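Local coordinates for cDNA FLJ56608, highly similar to Homo sapiens chloride channel, calcium activated, family member 1 (CLCA1), mRNA (Homo sapiens, PDB 6PYO), which is a fragment of a secreted, probably self-cleaving metalloprotease, its calcium-binding von Willebrand factor A domain, and may regulate calcium-activated chloride conductance, at residues I8-L13 / F95-K100; S89-A94 / I109-D114. All blocks are in the same frame, centred on the assembly; numbering follows the deposited sequence.

Interaction 1: residues I8-L13 / F95-K100; sequences IVCLVL and FTVIRK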
loop_
_atom_site.group_PDB
_atom_site.type_symbol
_atom_site.label_atom_id
_atom_site.label_comp_id
_atom_site.label_asym_id
_atom_site.label_seq_id
_atom_site.Cartn_x
_atom_site.Cartn_y
_atom_site.Cartn_z
ATOM N N ILE A 8 -9.522 -7.516 -3.433
ATOM C CA ILE A 8 -8.498 -6.854 -4.224
ATOM C C ILE A 8 -7.686 -5.991 -3.277
ATOM O O ILE A 8 -8.248 -5.150 -2.588
ATOM C CB ILE A 8 -9.090 -5.967 -5.341
ATOM C CG1 ILE A 8 -9.924 -6.810 -6.305
ATOM C CG2 ILE A 8 -7.918 -5.185 -5.981
ATOM C CD1 ILE A 8 -10.839 -5.970 -7.160
ATOM N N VAL A 9 -6.374 -6.163 -3.265
ATOM C CA VAL A 9 -5.513 -5.463 -2.323
ATOM C C VAL A 9 -4.253 -5.071 -3.053
ATOM O O VAL A 9 -3.700 -5.874 -3.798
ATOM C CB VAL A 9 -5.141 -6.334 -1.092
ATOM C CG1 VAL A 9 -4.519 -5.476 0.015
ATOM C CG2 VAL A 9 -6.321 -7.012 -0.546
ATOM N N CYS A 10 -3.814 -3.837 -2.848
ATOM C CA CYS A 10 -2.545 -3.365 -3.353
ATOM C C CYS A 10 -1.729 -2.871 -2.175
ATOM O O CYS A 10 -2.162 -1.972 -1.455
ATOM C CB CYS A 10 -2.709 -2.256 -4.405
ATOM S SG CYS A 10 -1.146 -2.121 -5.360
ATOM N N LEU A 11 -0.596 -3.509 -1.943
ATOM C CA LEU A 11 0.392 -2.968 -1.035
ATOM C C LEU A 11 1.026 -1.745 -1.679
ATOM O O LEU A 11 1.460 -1.788 -2.843
ATOM C CB LEU A 11 1.466 -4.012 -0.731
ATOM C CG LEU A 11 1.251 -4.968 0.402
ATOM C CD1 LEU A 11 -0.180 -5.524 0.233
ATOM C CD2 LEU A 11 2.275 -6.072 0.446
ATOM N N VAL A 12 1.077 -0.657 -0.931
ATOM C CA VAL A 12 1.735 0.571 -1.353
ATOM C C VAL A 12 2.782 0.883 -0.293
ATOM O O VAL A 12 2.451 1.154 0.873
ATOM C CB VAL A 12 0.740 1.713 -1.550
ATOM C CG1 VAL A 12 1.471 2.953 -2.014
ATOM C CG2 VAL A 12 -0.287 1.295 -2.596
ATOM N N LEU A 13 4.047 0.765 -0.685
ATOM C CA LEU A 13 5.137 0.621 0.268
ATOM C C LEU A 13 6.098 1.793 0.100
ATOM O O LEU A 13 6.700 1.953 -0.965
ATOM C CB LEU A 13 5.856 -0.706 0.051
ATOM C CG LEU A 13 4.947 -1.934 0.113
ATOM C CD1 LEU A 13 5.755 -3.157 -0.191
ATOM C CD2 LEU A 13 4.283 -2.038 1.463
ATOM N N PHE A 95 -3.994 2.480 -8.021
ATOM C CA PHE A 95 -5.268 2.536 -8.737
ATOM C C PHE A 95 -5.110 2.053 -10.169
ATOM O O PHE A 95 -5.962 1.314 -10.683
ATOM C CB PHE A 95 -5.852 3.958 -8.720
ATOM C CG PHE A 95 -6.219 4.455 -7.344
ATOM C CD1 PHE A 95 -6.369 3.576 -6.297
ATOM C CD2 PHE A 95 -6.399 5.814 -7.102
ATOM C CE1 PHE A 95 -6.699 4.035 -5.007
ATOM C CE2 PHE A 95 -6.714 6.271 -5.841
ATOM C CZ PHE A 95 -6.871 5.373 -4.787
ATOM N N THR A 96 -4.030 2.459 -10.836
ATOM C CA THR A 96 -3.758 1.941 -12.178
ATOM C C THR A 96 -3.551 0.430 -12.161
ATOM O O THR A 96 -4.002 -0.285 -13.070
ATOM C CB THR A 96 -2.513 2.631 -12.750
ATOM O OG1 THR A 96 -2.653 4.042 -12.587
ATOM C CG2 THR A 96 -2.339 2.313 -14.220
ATOM N N VAL A 97 -2.858 -0.077 -11.131
ATOM C CA VAL A 97 -2.599 -1.507 -11.077
ATOM C C VAL A 97 -3.924 -2.245 -10.962
ATOM O O VAL A 97 -4.168 -3.234 -11.660
ATOM C CB VAL A 97 -1.643 -1.836 -9.912
ATOM C CG1 VAL A 97 -1.746 -3.324 -9.530
ATOM C CG2 VAL A 97 -0.194 -1.409 -10.265
ATOM N N ILE A 98 -4.824 -1.724 -10.120
ATOM C CA ILE A 98 -6.085 -2.407 -9.890
ATOM C C ILE A 98 -6.935 -2.346 -11.133
ATOM O O ILE A 98 -7.476 -3.362 -11.591
ATOM C CB ILE A 98 -6.813 -1.805 -8.684
ATOM C CG1 ILE A 98 -6.029 -2.135 -7.405
ATOM C CG2 ILE A 98 -8.204 -2.418 -8.605
ATOM C CD1 ILE A 98 -6.377 -1.227 -6.248
ATOM N N ARG A 99 -7.044 -1.149 -11.708
ATOM C CA ARG A 99 -7.890 -0.906 -12.858
ATOM C C ARG A 99 -7.412 -1.596 -14.102
ATOM O O ARG A 99 -8.121 -1.520 -15.116
ATOM C CB ARG A 99 -7.997 0.585 -13.157
ATOM C CG ARG A 99 -8.828 1.309 -12.143
ATOM C CD ARG A 99 -8.709 2.820 -12.232
ATOM N NE ARG A 99 -9.579 3.417 -11.222
ATOM C CZ ARG A 99 -9.339 4.573 -10.621
ATOM N NH1 ARG A 99 -8.229 5.259 -10.919
ATOM N NH2 ARG A 99 -10.199 5.025 -9.714
ATOM N N LYS A 100 -6.229 -2.228 -14.088
ATOM C CA LYS A 100 -5.934 -3.078 -15.243
ATOM C C LYS A 100 -6.910 -4.247 -15.343
ATOM O O LYS A 100 -7.016 -4.866 -16.407
ATOM C CB LYS A 100 -4.502 -3.617 -15.213
ATOM C CG LYS A 100 -3.442 -2.503 -15.322
ATOM C CD LYS A 100 -2.257 -2.943 -16.161
ATOM C CE LYS A 100 -0.974 -2.186 -15.800
ATOM N NZ LYS A 100 -1.008 -0.746 -16.161
#
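Ile8 meets Ile98 with its branch methyl, the two side chains crossing obliquely between strand and helix. CG2 of Ile8 sits against the fork of the helix residue, 3.8 Å from Ile98 CG2 and nearly as close to Ile98 CG1, so a single methyl is held by both arms of its partner. In Ile8 that methyl lies anti to the backbone N while CG1 stays beside the N (chi1 -60°), which is what turns CG2 up to the helix. The far end of Ile98 goes elsewhere: its extended chain carries CD1 towards the sheet, 4.2 Å from Cys10 CB. This is the point of nearest backbone approach, with the CA atoms of Cys10 and Ile98 7.5 Å apart. Strand 8-14 is a central strand of the von Willebrand factor A sheet, a Rossmann-like fold with helices on both faces, and helix 87-99 packs on one face; here its residues 95-99 run at 151° to strand 8-13, roughly antiparallel. Beyond CB, the sulfur of Cys10 turns to Val97, where Cys10 SG lies 4.4 Å from Val97 CG1, a loose apolar contact. Val97 also leans on Val57 and Leu61 of strand 55-63, bridging from Cys10 to the sheet edge. At the other end, Tyr102 and Ser107 close over Ile8, and Ser107 touches Ile98 as well.

Interaction 2: residues S89-A94 / I109-D114; sequences SGLRSA and IVLLTD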
loop_
_atom_site.group_PDB
_atom_site.type_symbol
_atom_site.label_atom_id
_atom_site.label_comp_id
_atom_site.label_asym_id
_atom_site.label_seq_id
_atom_site.Cartn_x
_atom_site.Cartn_y
_atom_site.Cartn_z
ATOM N N SER A 89 1.785 9.603 -5.558
ATOM C CA SER A 89 2.248 8.807 -6.694
ATOM C C SER A 89 2.009 7.320 -6.463
ATOM O O SER A 89 1.697 6.578 -7.404
ATOM C CB SER A 89 3.752 9.004 -6.960
ATOM O OG SER A 89 4.094 10.370 -7.003
ATOM N N GLY A 90 2.274 6.853 -5.234
ATOM C CA GLY A 90 2.081 5.453 -4.931
ATOM C C GLY A 90 0.619 5.047 -5.013
ATOM O O GLY A 90 0.297 3.988 -5.549
ATOM N N LEU A 91 -0.291 5.906 -4.522
ATOM C CA LEU A 91 -1.717 5.579 -4.580
ATOM C C LEU A 91 -2.243 5.611 -6.014
ATOM O O LEU A 91 -2.971 4.702 -6.437
ATOM C CB LEU A 91 -2.512 6.520 -3.683
ATOM C CG LEU A 91 -2.174 6.495 -2.200
ATOM C CD1 LEU A 91 -2.962 7.557 -1.440
ATOM C CD2 LEU A 91 -2.410 5.102 -1.600
ATOM N N ARG A 92 -1.873 6.625 -6.792
ATOM C CA ARG A 92 -2.278 6.650 -8.198
ATOM C C ARG A 92 -1.806 5.397 -8.917
ATOM O O ARG A 92 -2.550 4.795 -9.707
ATOM C CB ARG A 92 -1.722 7.908 -8.893
ATOM C CG ARG A 92 -2.520 9.192 -8.674
ATOM C CD ARG A 92 -1.676 10.460 -8.916
ATOM N NE ARG A 92 -2.278 11.605 -8.240
ATOM C CZ ARG A 92 -1.621 12.680 -7.818
ATOM N NH1 ARG A 92 -0.315 12.787 -8.006
ATOM N NH2 ARG A 92 -2.286 13.645 -7.193
ATOM N N SER A 93 -0.550 4.999 -8.680
ATOM C CA SER A 93 -0.059 3.775 -9.307
ATOM C C SER A 93 -0.849 2.544 -8.853
ATOM O O SER A 93 -1.150 1.655 -9.656
ATOM C CB SER A 93 1.421 3.618 -8.996
ATOM O OG SER A 93 1.903 2.398 -9.480
ATOM N N ALA A 94 -1.201 2.470 -7.568
ATOM C CA ALA A 94 -2.036 1.364 -7.100
ATOM C C ALA A 94 -3.363 1.320 -7.856
ATOM O O ALA A 94 -3.823 0.248 -8.290
ATOM C CB ALA A 94 -2.243 1.496 -5.597
ATOM N N ILE A 109 -6.205 -0.663 -0.352
ATOM C CA ILE A 109 -4.786 -0.300 -0.339
ATOM C C ILE A 109 -4.266 -0.494 1.089
ATOM O O ILE A 109 -4.933 -0.116 2.062
ATOM C CB ILE A 109 -4.589 1.145 -0.814
ATOM C CG1 ILE A 109 -4.601 1.234 -2.344
ATOM C CG2 ILE A 109 -3.294 1.679 -0.258
ATOM C CD1 ILE A 109 -5.828 0.728 -2.983
ATOM N N VAL A 110 -3.133 -1.166 1.227
ATOM C CA VAL A 110 -2.405 -1.225 2.491
ATOM C C VAL A 110 -1.216 -0.275 2.307
ATOM O O VAL A 110 -0.253 -0.597 1.594
ATOM C CB VAL A 110 -1.965 -2.649 2.854
ATOM C CG1 VAL A 110 -1.186 -2.651 4.163
ATOM C CG2 VAL A 110 -3.222 -3.580 2.996
ATOM N N LEU A 111 -1.289 0.889 2.939
ATOM C CA LEU A 111 -0.286 1.952 2.829
ATOM C C LEU A 111 0.657 1.873 4.018
ATOM O O LEU A 111 0.270 2.185 5.155
ATOM C CB LEU A 111 -0.963 3.318 2.770
ATOM C CG LEU A 111 -0.049 4.545 2.626
ATOM C CD1 LEU A 111 0.939 4.332 1.475
ATOM C CD2 LEU A 111 -0.919 5.766 2.393
ATOM N N LEU A 112 1.889 1.435 3.771
ATOM C CA LEU A 112 2.880 1.297 4.829
ATOM C C LEU A 112 3.867 2.465 4.642
ATOM O O LEU A 112 4.580 2.542 3.621
ATOM C CB LEU A 112 3.571 -0.071 4.789
ATOM C CG LEU A 112 2.649 -1.319 4.866
ATOM C CD1 LEU A 112 3.406 -2.632 4.895
ATOM C CD2 LEU A 112 1.751 -1.277 6.071
ATOM N N THR A 113 3.865 3.398 5.587
ATOM C CA THR A 113 4.696 4.593 5.389
ATOM C C THR A 113 5.003 5.227 6.728
ATOM O O THR A 113 4.255 5.045 7.699
ATOM C CB THR A 113 3.988 5.627 4.498
ATOM O OG1 THR A 113 4.767 6.824 4.358
ATOM C CG2 THR A 113 2.649 6.015 5.157
ATOM N N ASP A 114 6.094 6.035 6.762
ATOM C CA ASP A 114 6.301 6.895 7.930
ATOM C C ASP A 114 5.406 8.132 7.899
ATOM O O ASP A 114 5.319 8.851 8.902
ATOM C CB ASP A 114 7.786 7.304 8.109
ATOM C CG ASP A 114 8.380 8.080 6.944
ATOM O OD1 ASP A 114 7.693 8.797 6.197
ATOM O OD2 ASP A 114 9.601 7.963 6.797
#
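Helix 89-94 lies over strand 109-113 with its direction nearly reversed (157°), the axes 10.3 Å apart at closest and the backbones nearest where the CA atoms of Ala94 and Ile109 stand 7.5 Å from each other. Ile109 takes the helix in the fork of its side chain. One arm, CG1, rests 4.0 Å from Ala94 CB; the other meets Leu91, with Ile109 CG2 3.8 Å from Leu91 CD2. In Leu91, CD1 continues the extended chain (chi2 176°), and the other branch, CD2, is turned to the strand, where it also reaches the next inward-facing residue, 4.3 Å from Leu111 CD2. Leu147 and Leu150 of helix 145-152 press on Leu111 too, and Leu150 touches Leu91, so the leucines of two helices share one apolar layer above the strand. Past Leu111 the chain turns polar: Thr113 OG1 hydrogen-bonds to Asp14, and Asp114, just beyond the strand, hydrogen-bonds to Ser18 and forms a salt bridge with Arg24. Ser18 binds calcium together with Ser16 and Thr85. This helix-on-sheet packing is that of a von Willebrand factor A domain, whose strand 108-113 leads at its C-terminal end towards the metal-ion-dependent adhesion site (MIDAS).

In the fold
Both interactions are buried and apolar, and both lay helix 87-99 on the same face of the sheet: interaction 2 uses its earlier turns, interaction 1 its last. The strands beneath, 8-14 and 108-113, are parallel neighbours, joined by backbone hydrogen bonds such as Val12 N to Val110 O (2.9 Å) and Cys10 O to Val110 N (3.0 Å). Ala94 belongs to interaction 2 yet also packs on Val12, with Ala94 CB 3.6 Å from Val12 CG2, which makes the two contacts one continuous layer. Interaction 1 stays apolar beside strand 55-63 and the loop after the helix, whereas interaction 2, nearer the chain's centre and against helix 145-152, has a strand that runs on into the polar, calcium-site end.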